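Local coordinates for protein-tyrosine-phosphatase (Shewanella sp., PDB 2Z72) that catalyses phosphotyrosine hydrolysis as a cold-active phosphatase of the calcineurin-like phosphoesterase family, with two zinc ions bound in this structure, at residues Y130-Q135 / G141-L146; I210-I215 / E267-T272; Q289-G294 / L323-Y328. One frame throughout, in Å; residues are numbered along the deposited sequence. Where two conformers were deposited one is given.

Contact 1: Y130-Q135 / G141-L146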
ATOM      1  N   TYR A 130      -7.272   0.352  -6.632  1.00  7.97           N
ATOM      2  CA  TYR A 130      -8.605  -0.214  -6.422  1.00  7.79           C
ATOM      3  C   TYR A 130      -8.995  -1.045  -7.646  1.00  7.94           C
ATOM      4  O   TYR A 130      -9.430  -2.188  -7.564  1.00  8.41           O
ATOM      5  CB  TYR A 130      -9.522   0.938  -6.142  1.00  8.21           C
ATOM      6  CG  TYR A 130     -10.983   0.657  -5.864  1.00  8.12           C
ATOM      7  CD1 TYR A 130     -11.852   0.334  -6.894  1.00  8.97           C
ATOM      8  CD2 TYR A 130     -11.524   0.731  -4.602  1.00  8.35           C
ATOM      9  CE1 TYR A 130     -13.192   0.076  -6.677  1.00  9.49           C
ATOM     10  CE2 TYR A 130     -12.869   0.520  -4.350  1.00  8.88           C
ATOM     11  CZ  TYR A 130     -13.691   0.199  -5.407  1.00  9.23           C
ATOM     12  OH  TYR A 130     -15.060  -0.018  -5.247  1.00  9.96           O
ATOM     13  N   GLN A 131      -8.862  -0.449  -8.839  1.00  8.45           N
ATOM     14  CA  GLN A 131      -9.168  -1.176 -10.064  1.00  9.40           C
ATOM     15  C   GLN A 131      -8.266  -2.407 -10.187  1.00  8.76           C
ATOM     16  O   GLN A 131      -8.746  -3.494 -10.552  1.00  8.93           O
ATOM     17  CB  GLN A 131      -9.011  -0.241 -11.272  1.00 11.92           C
ATOM     18  CG  GLN A 131      -9.216  -0.913 -12.588  1.00 15.07           C
ATOM     19  CD  GLN A 131      -9.278   0.159 -13.658  1.00 16.75           C
ATOM     20  OE1 GLN A 131      -8.253   0.411 -14.312  1.00 21.33           O
ATOM     21  NE2 GLN A 131     -10.415   0.792 -13.850  1.00 20.03           N
ATOM     22  N   LEU A 132      -6.978  -2.275  -9.891  1.00  9.41           N
ATOM     23  CA  LEU A 132      -6.062  -3.417 -10.044  1.00  8.46           C
ATOM     24  C   LEU A 132      -6.466  -4.522  -9.102  1.00  8.74           C
ATOM     25  O   LEU A 132      -6.352  -5.725  -9.449  1.00  9.07           O
ATOM     26  CB  LEU A 132      -4.654  -2.879  -9.777  0.65 10.22           C
ATOM     27  CG  LEU A 132      -3.601  -3.772 -10.389  0.65  8.15           C
ATOM     28  CD1 LEU A 132      -3.533  -3.547 -11.916  0.65  9.18           C
ATOM     29  CD2 LEU A 132      -2.249  -3.501  -9.779  0.65  9.69           C
ATOM     30  N   ASP A 133      -6.895  -4.186  -7.887  1.00  7.98           N
ATOM     31  CA  ASP A 133      -7.369  -5.174  -6.904  1.00  8.00           C
ATOM     32  C   ASP A 133      -8.465  -6.008  -7.523  1.00  8.54           C
ATOM     33  O   ASP A 133      -8.444  -7.257  -7.507  1.00  8.70           O
ATOM     34  CB  ASP A 133      -7.767  -4.369  -5.665  1.00  8.11           C
ATOM     35  CG  ASP A 133      -8.090  -5.086  -4.365  1.00  7.77           C
ATOM     36  OD1 ASP A 133      -8.109  -6.350  -4.340  1.00 10.34           O
ATOM     37  OD2 ASP A 133      -8.352  -4.362  -3.382  1.00  8.06           O
ATOM     38  N   GLN A 134      -9.491  -5.376  -8.107  1.00  8.05           N
ATOM     39  CA  GLN A 134     -10.577  -6.078  -8.736  1.00  8.70           C
ATOM     40  C   GLN A 134     -10.099  -6.891  -9.933  1.00  8.74           C
ATOM     41  O   GLN A 134     -10.497  -8.059 -10.084  1.00  9.35           O
ATOM     42  CB  GLN A 134     -11.698  -5.115  -9.132  1.00 10.52           C
ATOM     43  CG  GLN A 134     -12.865  -5.865  -9.768  1.00 12.59           C
ATOM     44  CD  GLN A 134     -13.594  -6.810  -8.800  1.00 13.62           C
ATOM     45  OE1 GLN A 134     -14.308  -6.384  -7.927  1.00 20.69           O
ATOM     46  NE2 GLN A 134     -13.447  -8.105  -8.906  1.00 16.45           N
ATOM     47  N   GLN A 135      -9.269  -6.305 -10.793  1.00  8.63           N
ATOM     48  CA  GLN A 135      -8.813  -7.019 -11.957  1.00  8.93           C
ATOM     49  C   GLN A 135      -7.978  -8.269 -11.602  1.00  8.99           C
ATOM     50  O   GLN A 135      -8.111  -9.294 -12.269  1.00  9.96           O
ATOM     51  CB  GLN A 135      -7.981  -6.092 -12.855  1.00  9.86           C
ATOM     52  CG  GLN A 135      -8.820  -4.978 -13.492  1.00 10.57           C
ATOM     53  CD  GLN A 135      -7.962  -4.020 -14.282  1.00 11.59           C
ATOM     54  OE1 GLN A 135      -6.746  -3.952 -14.084  1.00 10.97           O
ATOM     55  NE2 GLN A 135      -8.584  -3.281 -15.202  1.00 13.89           N
ATOM     56  N   GLY A 141      -5.667 -13.950  -9.445  1.00 10.66           N
ATOM     57  CA  GLY A 141      -4.542 -13.463  -8.668  1.00 10.25           C
ATOM     58  C   GLY A 141      -5.049 -12.578  -7.537  1.00  9.71           C
ATOM     59  O   GLY A 141      -6.226 -12.594  -7.167  1.00 10.37           O
ATOM     60  N   MET A 142      -4.116 -11.787  -7.005  1.00  9.03           N
ATOM     61  CA  MET A 142      -4.470 -10.929  -5.890  1.00  8.60           C
ATOM     62  C   MET A 142      -3.577  -9.712  -5.842  1.00  8.75           C
ATOM     63  O   MET A 142      -2.364  -9.833  -6.082  1.00  9.80           O
ATOM     64  CB  MET A 142      -4.337 -11.602  -4.515  0.60  9.31           C
ATOM     65  CG  MET A 142      -5.313 -12.716  -4.228  0.60 10.24           C
ATOM     66  SD  MET A 142      -5.232 -13.331  -2.538  0.60 11.49           S
ATOM     67  CE  MET A 142      -6.280 -12.090  -1.728  0.60 22.21           C
ATOM     68  N   VAL A 143      -4.161  -8.568  -5.426  1.00  8.94           N
ATOM     69  CA  VAL A 143      -3.373  -7.473  -4.912  1.00  8.05           C
ATOM     70  C   VAL A 143      -3.571  -7.427  -3.407  1.00  7.82           C
ATOM     71  O   VAL A 143      -4.699  -7.388  -2.903  1.00  8.79           O
ATOM     72  CB  VAL A 143      -3.870  -6.119  -5.504  1.00  8.47           C
ATOM     73  CG1 VAL A 143      -3.223  -4.944  -4.803  1.00  9.96           C
ATOM     74  CG2 VAL A 143      -3.653  -6.086  -7.003  1.00  9.61           C
ATOM     75  N   HIS A 144      -2.463  -7.438  -2.694  1.00  7.85           N
ATOM     76  CA  HIS A 144      -2.391  -7.220  -1.271  1.00  7.79           C
ATOM     77  C   HIS A 144      -1.890  -5.798  -1.065  1.00  8.13           C
ATOM     78  O   HIS A 144      -0.706  -5.517  -1.172  1.00  8.73           O
ATOM     79  CB  HIS A 144      -1.406  -8.175  -0.589  1.00  8.46           C
ATOM     80  CG  HIS A 144      -1.697  -9.603  -0.863  1.00  8.75           C
ATOM     81  ND1 HIS A 144      -2.586 -10.365  -0.105  1.00 10.91           N
ATOM     82  CD2 HIS A 144      -1.186 -10.426  -1.815  1.00  9.12           C
ATOM     83  CE1 HIS A 144      -2.552 -11.551  -0.616  1.00 11.84           C
ATOM     84  NE2 HIS A 144      -1.741 -11.655  -1.679  1.00  9.42           N
ATOM     85  N   LEU A 145      -2.839  -4.876  -0.779  1.00  7.57           N
ATOM     86  CA  LEU A 145      -2.432  -3.528  -0.413  1.00  7.94           C
ATOM     87  C   LEU A 145      -2.316  -3.509   1.100  1.00  7.34           C
ATOM     88  O   LEU A 145      -3.331  -3.689   1.785  1.00  8.22           O
ATOM     89  CB  LEU A 145      -3.458  -2.501  -0.827  1.00  8.72           C
ATOM     90  CG  LEU A 145      -3.168  -1.066  -0.372  1.00  9.06           C
ATOM     91  CD1 LEU A 145      -1.786  -0.583  -0.816  1.00 11.02           C
ATOM     92  CD2 LEU A 145      -4.252  -0.148  -0.862  1.00 11.29           C
ATOM     93  N   LEU A 146      -1.107  -3.350   1.623  1.00  7.71           N
ATOM     94  CA  LEU A 146      -0.909  -3.304   3.049  1.00  7.74           C
ATOM     95  C   LEU A 146      -0.930  -1.861   3.520  1.00  7.65           C
ATOM     96  O   LEU A 146      -0.516  -0.918   2.815  1.00  8.66           O
ATOM     97  CB  LEU A 146       0.402  -3.939   3.516  1.00  8.89           C
ATOM     98  CG  LEU A 146       0.658  -5.331   2.971  1.00  8.71           C
ATOM     99  CD1 LEU A 146       1.953  -5.882   3.560  1.00  9.76           C
ATOM    100  CD2 LEU A 146      -0.513  -6.272   3.254  1.00 10.45           C
TER
HETATM  101  O   HOH W   1      -7.087  -8.561  -5.425  1.00  8.74           O
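V143 points from its strand toward the helix, and its CG2 methyl settles on the turn formed by L132 and D133. CG2 lies 3.7 Å from L132 O and 3.8 Å from D133 CA, so much of what the methyl meets is helix backbone. In the conformer given, one of two modelled, the L132 side chain crosses that of V143 at about a right angle and adds its own branch, with CD2 4.0 Å from V143 CG2. The valine torsion makes this possible: CG1 stands anti to the backbone N (chi1 170°), which leaves CG2 beside that N and facing the helix. This is the return half of a right-handed beta-alpha-beta crossover, in which helix 122-138 leads from strand 108-111 to its parallel neighbour 142-145, and L132 also packs on M109 of the first strand. The opposite flank is looser and polar. There, helix and strand make no direct hydrogen bond, and a water fills the interval, donating to D133 OD1 at 2.7 Å and accepting from V143 N at 2.9 Å. It thus gives the strand N-H a partner deep in the protein. The other carboxylate oxygen, D133 OD2, turns to W190 NE1 and forms a salt bridge with K194, partners that probably keep this buried acid charged and fix the rotation of its carboxylate, with OD1 left to hold the water.

Contact 2: I210-I215 / E267-T272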
ATOM      1  N   ILE A 210       9.568  -6.033  11.708  1.00 12.13           N
ATOM      2  CA  ILE A 210       9.166  -6.647  12.953  1.00 11.42           C
ATOM      3  C   ILE A 210      10.370  -6.616  13.902  1.00 12.00           C
ATOM      4  O   ILE A 210      11.416  -7.176  13.608  1.00 13.50           O
ATOM      5  CB  ILE A 210       8.642  -8.074  12.723  0.61 11.98           C
ATOM      6  CG1 ILE A 210       7.615  -8.167  11.603  0.61 10.68           C
ATOM      7  CG2 ILE A 210       8.129  -8.655  14.059  0.61 12.15           C
ATOM      8  CD1 ILE A 210       6.314  -7.452  11.895  0.61 11.60           C
ATOM      9  N   SER A 211      10.157  -5.979  15.033  1.00 12.41           N
ATOM     10  CA  SER A 211      11.108  -5.884  16.128  1.00 13.75           C
ATOM     11  C   SER A 211      10.910  -7.040  17.109  1.00 14.97           C
ATOM     12  O   SER A 211       9.894  -7.729  17.093  1.00 14.69           O
ATOM     13  CB  SER A 211      11.002  -4.569  16.847  1.00 14.18           C
ATOM     14  OG  SER A 211       9.708  -4.508  17.492  1.00 15.31           O
ATOM     15  N   SER A 212      11.871  -7.233  17.977  1.00 16.20           N
ATOM     16  CA  SER A 212      11.821  -8.334  18.955  1.00 17.11           C
ATOM     17  C   SER A 212      10.679  -8.147  19.927  1.00 17.04           C
ATOM     18  O   SER A 212      10.174  -9.118  20.529  1.00 17.31           O
ATOM     19  CB  SER A 212      13.169  -8.413  19.674  1.00 21.55           C
ATOM     20  OG  SER A 212      14.087  -9.027  18.747  1.00 27.06           O
ATOM     21  N   GLU A 213      10.193  -6.922  20.087  1.00 16.34           N
ATOM     22  CA  GLU A 213       8.991  -6.665  20.960  1.00 16.47           C
ATOM     23  C   GLU A 213       7.777  -7.420  20.479  1.00 14.87           C
ATOM     24  O   GLU A 213       6.923  -7.756  21.313  1.00 17.58           O
ATOM     25  CB  GLU A 213       8.745  -5.152  21.076  1.00 17.29           C
ATOM     26  CG  GLU A 213       7.573  -4.731  21.932  1.00 19.19           C
ATOM     27  CD  GLU A 213       7.500  -3.272  22.285  1.00 19.43           C
ATOM     28  OE1 GLU A 213       8.375  -2.554  21.781  1.00 19.49           O
ATOM     29  OE2 GLU A 213       6.489  -2.902  22.968  1.00 20.75           O
ATOM     30  N   TRP A 214       7.640  -7.678  19.172  1.00 14.76           N
ATOM     31  CA  TRP A 214       6.555  -8.516  18.683  1.00 14.16           C
ATOM     32  C   TRP A 214       6.503  -9.862  19.437  1.00 16.84           C
ATOM     33  O   TRP A 214       5.473 -10.396  19.776  1.00 15.99           O
ATOM     34  CB  TRP A 214       6.754  -8.741  17.157  1.00 14.00           C
ATOM     35  CG  TRP A 214       5.779  -9.740  16.559  1.00 13.05           C
ATOM     36  CD1 TRP A 214       5.816 -11.123  16.551  1.00 14.23           C
ATOM     37  CD2 TRP A 214       4.584  -9.394  15.841  1.00 11.48           C
ATOM     38  NE1 TRP A 214       4.769 -11.665  15.911  1.00 13.05           N
ATOM     39  CE2 TRP A 214       3.980 -10.611  15.460  1.00 12.00           C
ATOM     40  CE3 TRP A 214       3.955  -8.179  15.493  1.00 13.45           C
ATOM     41  CZ2 TRP A 214       2.813 -10.639  14.763  1.00 11.91           C
ATOM     42  CZ3 TRP A 214       2.791  -8.251  14.787  1.00 13.03           C
ATOM     43  CH2 TRP A 214       2.198  -9.446  14.405  1.00 12.82           C
ATOM     44  N   ILE A 215       7.694 -10.455  19.548  1.00 17.00           N
ATOM     45  CA  ILE A 215       7.854 -11.793  20.156  1.00 16.62           C
ATOM     46  C   ILE A 215       7.532 -11.791  21.622  1.00 16.86           C
ATOM     47  O   ILE A 215       6.828 -12.624  22.144  1.00 17.75           O
ATOM     48  CB  ILE A 215       9.299 -12.307  19.889  1.00 17.06           C
ATOM     49  CG1 ILE A 215       9.626 -12.403  18.394  1.00 17.95           C
ATOM     50  CG2 ILE A 215       9.494 -13.600  20.632  1.00 20.70           C
ATOM     51  CD1 ILE A 215      11.013 -12.854  18.017  1.00 21.05           C
ATOM     52  N   GLU A 267      22.627  -9.760  11.979  1.00 24.80           N
ATOM     53  CA  GLU A 267      22.017 -10.884  11.306  1.00 23.53           C
ATOM     54  C   GLU A 267      21.578 -11.947  12.277  1.00 24.31           C
ATOM     55  O   GLU A 267      20.543 -12.586  12.072  1.00 22.23           O
ATOM     56  CB  GLU A 267      23.007 -11.443  10.311  1.00 25.23           C
ATOM     57  CG  GLU A 267      22.402 -12.370   9.318  1.00 23.88           C
ATOM     58  CD  GLU A 267      23.125 -12.583   8.003  1.00 25.08           C
ATOM     59  OE1 GLU A 267      22.968 -13.693   7.457  1.00 28.90           O
ATOM     60  OE2 GLU A 267      23.793 -11.646   7.498  1.00 34.05           O
ATOM     61  N   ALA A 268      22.311 -12.184  13.324  1.00 25.86           N
ATOM     62  CA  ALA A 268      21.864 -13.142  14.370  1.00 22.79           C
ATOM     63  C   ALA A 268      20.480 -12.839  14.929  1.00 20.95           C
ATOM     64  O   ALA A 268      19.590 -13.632  15.128  1.00 20.54           O
ATOM     65  CB  ALA A 268      22.891 -13.194  15.483  1.00 28.49           C
ATOM     66  N   GLU A 269      20.195 -11.596  15.170  1.00 19.97           N
ATOM     67  CA  GLU A 269      18.964 -11.048  15.714  1.00 20.35           C
ATOM     68  C   GLU A 269      17.895 -11.243  14.634  1.00 18.83           C
ATOM     69  O   GLU A 269      16.801 -11.733  14.935  1.00 17.23           O
ATOM     70  CB  GLU A 269      19.011  -9.559  16.080  1.00 24.26           C
ATOM     71  CG  GLU A 269      17.869  -9.033  16.905  1.00 29.02           C
ATOM     72  CD  GLU A 269      17.435  -7.741  17.474  1.00 32.26           C
ATOM     73  OE1 GLU A 269      18.315  -6.850  17.564  1.00 33.55           O
ATOM     74  OE2 GLU A 269      16.194  -7.644  17.832  1.00 35.82           O
ATOM     75  N   LEU A 270      18.270 -10.945  13.387  1.00 18.48           N
ATOM     76  CA  LEU A 270      17.319 -11.224  12.299  1.00 16.94           C
ATOM     77  C   LEU A 270      16.925 -12.696  12.231  1.00 18.14           C
ATOM     78  O   LEU A 270      15.733 -13.003  12.043  1.00 15.81           O
ATOM     79  CB  LEU A 270      17.939 -10.745  10.984  1.00 19.18           C
ATOM     80  CG  LEU A 270      17.086 -10.866   9.757  1.00 17.07           C
ATOM     81  CD1 LEU A 270      15.807 -10.018   9.868  1.00 18.30           C
ATOM     82  CD2 LEU A 270      17.894 -10.394   8.571  1.00 19.93           C
ATOM     83  N   ASP A 271      17.905 -13.567  12.404  1.00 16.44           N
ATOM     84  CA  ASP A 271      17.616 -14.985  12.353  1.00 17.70           C
ATOM     85  C   ASP A 271      16.580 -15.366  13.376  1.00 16.30           C
ATOM     86  O   ASP A 271      15.734 -16.217  13.100  1.00 17.04           O
ATOM     87  CB  ASP A 271      18.886 -15.828  12.580  1.00 20.99           C
ATOM     88  CG  ASP A 271      19.836 -15.750  11.415  1.00 24.45           C
ATOM     89  OD1 ASP A 271      19.388 -15.503  10.277  1.00 24.36           O
ATOM     90  OD2 ASP A 271      21.043 -16.034  11.684  1.00 28.71           O
ATOM     91  N   THR A 272      16.627 -14.724  14.522  1.00 17.02           N
ATOM     92  CA  THR A 272      15.606 -15.094  15.527  1.00 18.48           C
ATOM     93  C   THR A 272      14.215 -14.656  15.079  1.00 16.09           C
ATOM     94  O   THR A 272      13.237 -15.365  15.380  1.00 16.40           O
ATOM     95  CB  THR A 272      15.942 -14.450  16.880  0.51 19.50           C
ATOM     96  OG1 THR A 272      17.186 -14.929  17.369  0.51 20.67           O
ATOM     97  CG2 THR A 272      14.921 -14.832  17.929  0.51 21.84           C
TER
HETATM   98  O   HOH W   2      14.261  -5.658  17.544  1.00 25.92           O
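E269 OE2 takes two hydrogen bonds, one of 2.7 Å from S212 OG of the facing segment and one of 2.8 Å from a water. The hydroxyl arrives on the anti side of the carboxylate, 17° out of its plane. The water in turn accepts from S212 N at 2.9 Å, and the result is a small closed circuit running from the serine N-H through water to OE2 and back by way of OG. The serine torsion allows it, since OG lies beside its own backbone N (chi1 -76°) and both polar groups of S212 can reach one oxygen. On its side E269 spans the interval with an extended chain, its CG anti to the backbone N (chi1 -167°). The backbones themselves stay well separated, S212 CA and E269 CA being 8.3 Å apart. Next to this polar bridge the apolar contact is slight: I215 CD1 comes no nearer than 4.3 Å to T272 O, and the T272 side chain was modelled in two positions. The contact lies at the surface, where the short helix 212-216 meets helix 267-277. Deeper in, W214 of the first helix meets the rings of H276 and F277 of the second, and also packs on L221 and A224 of helix 221-231. On the far side of helix 267-277, E267 and D271 share K299 in salt bridges, which tie it to the loop before strand 300-302.

Contact 3: Q289-G294 / L323-Y328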
ATOM      1  N   GLN A 289      15.441   3.385  -0.231  1.00 13.74           N
ATOM      2  CA  GLN A 289      16.705   2.973  -0.858  1.00 14.48           C
ATOM      3  C   GLN A 289      16.812   3.442  -2.306  1.00 14.24           C
ATOM      4  O   GLN A 289      15.820   3.845  -2.923  1.00 15.54           O
ATOM      5  CB  GLN A 289      16.806   1.434  -0.843  1.00 14.55           C
ATOM      6  CG  GLN A 289      16.623   0.835   0.521  1.00 15.67           C
ATOM      7  CD  GLN A 289      17.548   1.380   1.568  1.00 16.63           C
ATOM      8  OE1 GLN A 289      17.137   1.749   2.700  1.00 21.22           O
ATOM      9  NE2 GLN A 289      18.783   1.423   1.205  1.00 17.60           N
ATOM     10  N   GLU A 290      18.003   3.400  -2.864  1.00 14.51           N
ATOM     11  CA  GLU A 290      18.214   3.838  -4.244  1.00 16.01           C
ATOM     12  C   GLU A 290      17.702   2.833  -5.254  1.00 15.70           C
ATOM     13  O   GLU A 290      17.596   3.146  -6.436  1.00 16.86           O
ATOM     14  CB  GLU A 290      19.714   4.084  -4.479  0.62 20.67           C
ATOM     15  CG  GLU A 290      20.263   5.190  -3.589  0.62 22.60           C
ATOM     16  CD  GLU A 290      21.735   5.484  -3.834  0.62 35.05           C
ATOM     17  OE1 GLU A 290      22.381   6.175  -3.014  0.62 49.23           O
ATOM     18  OE2 GLU A 290      22.316   5.070  -4.855  0.62 51.43           O
ATOM     19  N   ARG A 291      17.426   1.595  -4.783  1.00 13.94           N
ATOM     20  CA  ARG A 291      17.053   0.481  -5.641  1.00 14.56           C
ATOM     21  C   ARG A 291      16.460  -0.586  -4.761  1.00 13.33           C
ATOM     22  O   ARG A 291      16.609  -0.524  -3.534  1.00 14.24           O
ATOM     23  CB  ARG A 291      18.234  -0.126  -6.446  1.00 15.33           C
ATOM     24  CG  ARG A 291      19.410  -0.551  -5.596  1.00 19.35           C
ATOM     25  CD  ARG A 291      20.515  -1.217  -6.417  1.00 22.43           C
ATOM     26  NE  ARG A 291      21.403  -1.902  -5.466  1.00 25.53           N
ATOM     27  CZ  ARG A 291      22.347  -1.289  -4.768  1.00 26.04           C
ATOM     28  NH1 ARG A 291      22.580   0.035  -4.920  1.00 43.99           N
ATOM     29  NH2 ARG A 291      23.031  -2.038  -3.932  1.00 34.20           N
ATOM     30  N   VAL A 292      15.778  -1.562  -5.340  1.00 12.40           N
ATOM     31  CA  VAL A 292      15.421  -2.790  -4.586  1.00 12.49           C
ATOM     32  C   VAL A 292      16.746  -3.504  -4.253  1.00 13.10           C
ATOM     33  O   VAL A 292      17.602  -3.649  -5.102  1.00 14.28           O
ATOM     34  CB  VAL A 292      14.488  -3.652  -5.398  1.00 12.35           C
ATOM     35  CG1 VAL A 292      14.476  -5.118  -4.919  1.00 13.79           C
ATOM     36  CG2 VAL A 292      13.075  -3.099  -5.397  1.00 11.40           C
ATOM     37  N   LEU A 293      16.916  -3.867  -2.993  1.00 13.56           N
ATOM     38  CA  LEU A 293      18.192  -4.478  -2.624  1.00 15.54           C
ATOM     39  C   LEU A 293      17.935  -5.389  -1.436  1.00 15.09           C
ATOM     40  O   LEU A 293      17.024  -5.209  -0.618  1.00 16.85           O
ATOM     41  CB  LEU A 293      19.206  -3.431  -2.308  1.00 17.99           C
ATOM     42  CG  LEU A 293      18.853  -2.396  -1.241  1.00 17.08           C
ATOM     43  CD1 LEU A 293      19.069  -2.854   0.185  1.00 19.55           C
ATOM     44  CD2 LEU A 293      19.741  -1.197  -1.558  1.00 20.04           C
ATOM     45  N   GLY A 294      18.886  -6.300  -1.326  1.00 13.43           N
ATOM     46  CA  GLY A 294      18.915  -7.185  -0.176  1.00 13.45           C
ATOM     47  C   GLY A 294      19.941  -6.814   0.867  1.00 17.05           C
ATOM     48  O   GLY A 294      21.000  -6.242   0.524  1.00 19.07           O
ATOM     49  N   LEU A 323      14.893 -14.619  -6.282  1.00 13.53           N
ATOM     50  CA  LEU A 323      14.558 -13.242  -5.945  1.00 12.71           C
ATOM     51  C   LEU A 323      15.141 -12.372  -7.039  1.00 13.51           C
ATOM     52  O   LEU A 323      16.361 -12.417  -7.237  1.00 15.09           O
ATOM     53  CB  LEU A 323      15.124 -12.818  -4.589  1.00 13.66           C
ATOM     54  CG  LEU A 323      14.706 -13.640  -3.396  1.00 15.84           C
ATOM     55  CD1 LEU A 323      15.567 -13.287  -2.192  1.00 20.48           C
ATOM     56  CD2 LEU A 323      13.245 -13.417  -3.152  1.00 17.81           C
ATOM     57  N   ILE A 324      14.301 -11.606  -7.722  1.00 13.78           N
ATOM     58  CA  ILE A 324      14.709 -10.847  -8.898  1.00 14.37           C
ATOM     59  C   ILE A 324      14.391  -9.381  -8.712  1.00 13.39           C
ATOM     60  O   ILE A 324      13.254  -9.031  -8.335  1.00 13.77           O
ATOM     61  CB  ILE A 324      14.036 -11.388 -10.152  1.00 15.08           C
ATOM     62  CG1 ILE A 324      14.471 -12.874 -10.361  1.00 20.39           C
ATOM     63  CG2 ILE A 324      14.283 -10.490 -11.355  1.00 16.24           C
ATOM     64  CD1 ILE A 324      13.623 -13.697 -11.247  1.00 26.99           C
ATOM     65  N   ARG A 325      15.349  -8.532  -8.968  1.00 15.10           N
ATOM     66  CA  ARG A 325      15.193  -7.092  -9.031  1.00 13.99           C
ATOM     67  C   ARG A 325      14.679  -6.716 -10.422  1.00 13.16           C
ATOM     68  O   ARG A 325      15.326  -7.017 -11.415  1.00 14.41           O
ATOM     69  CB  ARG A 325      16.542  -6.441  -8.742  1.00 15.86           C
ATOM     70  CG  ARG A 325      16.612  -4.932  -8.937  1.00 15.84           C
ATOM     71  CD  ARG A 325      18.048  -4.499  -8.626  1.00 17.70           C
ATOM     72  NE  ARG A 325      18.259  -3.126  -9.011  1.00 16.71           N
ATOM     73  CZ  ARG A 325      19.291  -2.537  -9.564  1.00 18.16           C
ATOM     74  NH1 ARG A 325      20.385  -3.251  -9.851  1.00 23.34           N
ATOM     75  NH2 ARG A 325      19.182  -1.256  -9.802  1.00 20.97           N
ATOM     76  N   GLY A 326      13.544  -6.038 -10.470  1.00 13.17           N
ATOM     77  CA  GLY A 326      12.963  -5.526 -11.708  1.00 12.70           C
ATOM     78  C   GLY A 326      13.194  -4.032 -11.761  1.00 12.84           C
ATOM     79  O   GLY A 326      12.647  -3.247 -10.987  1.00 12.98           O
ATOM     80  N   LEU A 327      14.062  -3.651 -12.702  1.00 13.30           N
ATOM     81  CA  LEU A 327      14.464  -2.265 -12.840  1.00 13.03           C
ATOM     82  C   LEU A 327      13.415  -1.431 -13.601  1.00 12.85           C
ATOM     83  O   LEU A 327      12.589  -1.954 -14.376  1.00 13.21           O
ATOM     84  CB  LEU A 327      15.834  -2.207 -13.566  1.00 14.05           C
ATOM     85  CG  LEU A 327      17.059  -2.638 -12.748  1.00 14.23           C
ATOM     86  CD1 LEU A 327      17.249  -4.125 -12.792  1.00 16.50           C
ATOM     87  CD2 LEU A 327      18.301  -1.949 -13.285  1.00 16.50           C
ATOM     88  N   TYR A 328      13.544  -0.115 -13.447  1.00 12.61           N
ATOM     89  CA  TYR A 328      12.621   0.827 -14.066  1.00 12.47           C
ATOM     90  C   TYR A 328      12.642   0.756 -15.566  1.00 13.30           C
ATOM     91  O   TYR A 328      11.632   1.113 -16.207  1.00 14.51           O
ATOM     92  CB  TYR A 328      12.965   2.256 -13.646  1.00 13.06           C
ATOM     93  CG  TYR A 328      11.892   3.289 -13.821  1.00 12.70           C
ATOM     94  CD1 TYR A 328      12.176   4.482 -14.508  1.00 13.53           C
ATOM     95  CD2 TYR A 328      10.601   3.120 -13.319  1.00 13.37           C
ATOM     96  CE1 TYR A 328      11.217   5.451 -14.683  1.00 13.55           C
ATOM     97  CE2 TYR A 328       9.636   4.101 -13.488  1.00 12.29           C
ATOM     98  CZ  TYR A 328       9.947   5.260 -14.179  1.00 13.43           C
ATOM     99  OH  TYR A 328       8.950   6.186 -14.282  1.00 15.96           O
TER
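R291 CD sits over the centre of the R325 guanidinium, 3.6 Å above its plane, where the loop leading into strand 293-295, the edge strand of the six-stranded sheet, comes up against strand 322-326 of the eight-stranded one. The contact thus bridges the two sheets of the calcineurin-like fold without a backbone bond. L327 CG covers the opposite face of the R325 group, toward its rim, and the flat cation is sandwiched between two aliphatic parts. The arginines do not stack, their guanidinium planes being 63° apart. R325 reaches across with an extended chain, CG anti to the backbone N (chi1 173°), and runs past V292, whose O lies 3.7 Å from R325 CD. Its polar end is claimed by E314, which forms a salt bridge with NH2 and also accepts from V292 N, so one acid serves both segments. Without the long R325 side chain, as with an alanine here, E314 would probably lose its cationic mate and R291 CD the flat group it rests on. The like charges stay out of contact, R291 NE lying 4.7 Å from R325 NH1.

How the contacts relate
The contacts follow one another along the chain, each closing before the next opens. Their centres are about 30 Å (contacts 1 and 2), about 22 Å (1 and 3) and about 24 Å (2 and 3) apart, and none touches another. Contacts 1 and 3 reach the same eight-stranded sheet, through strands 142-145 and 322-326, while strand 293-295 of contact 3 belongs to the six-stranded sheet. Contact 2 joins two helices at the periphery, and helix 267-277 leads on to strand 281-284 of that second sheet. Zinc ligands lie along the intervening chain: N149 just after contact 1, H207 just before contact 2, and H286 between contacts 2 and 3.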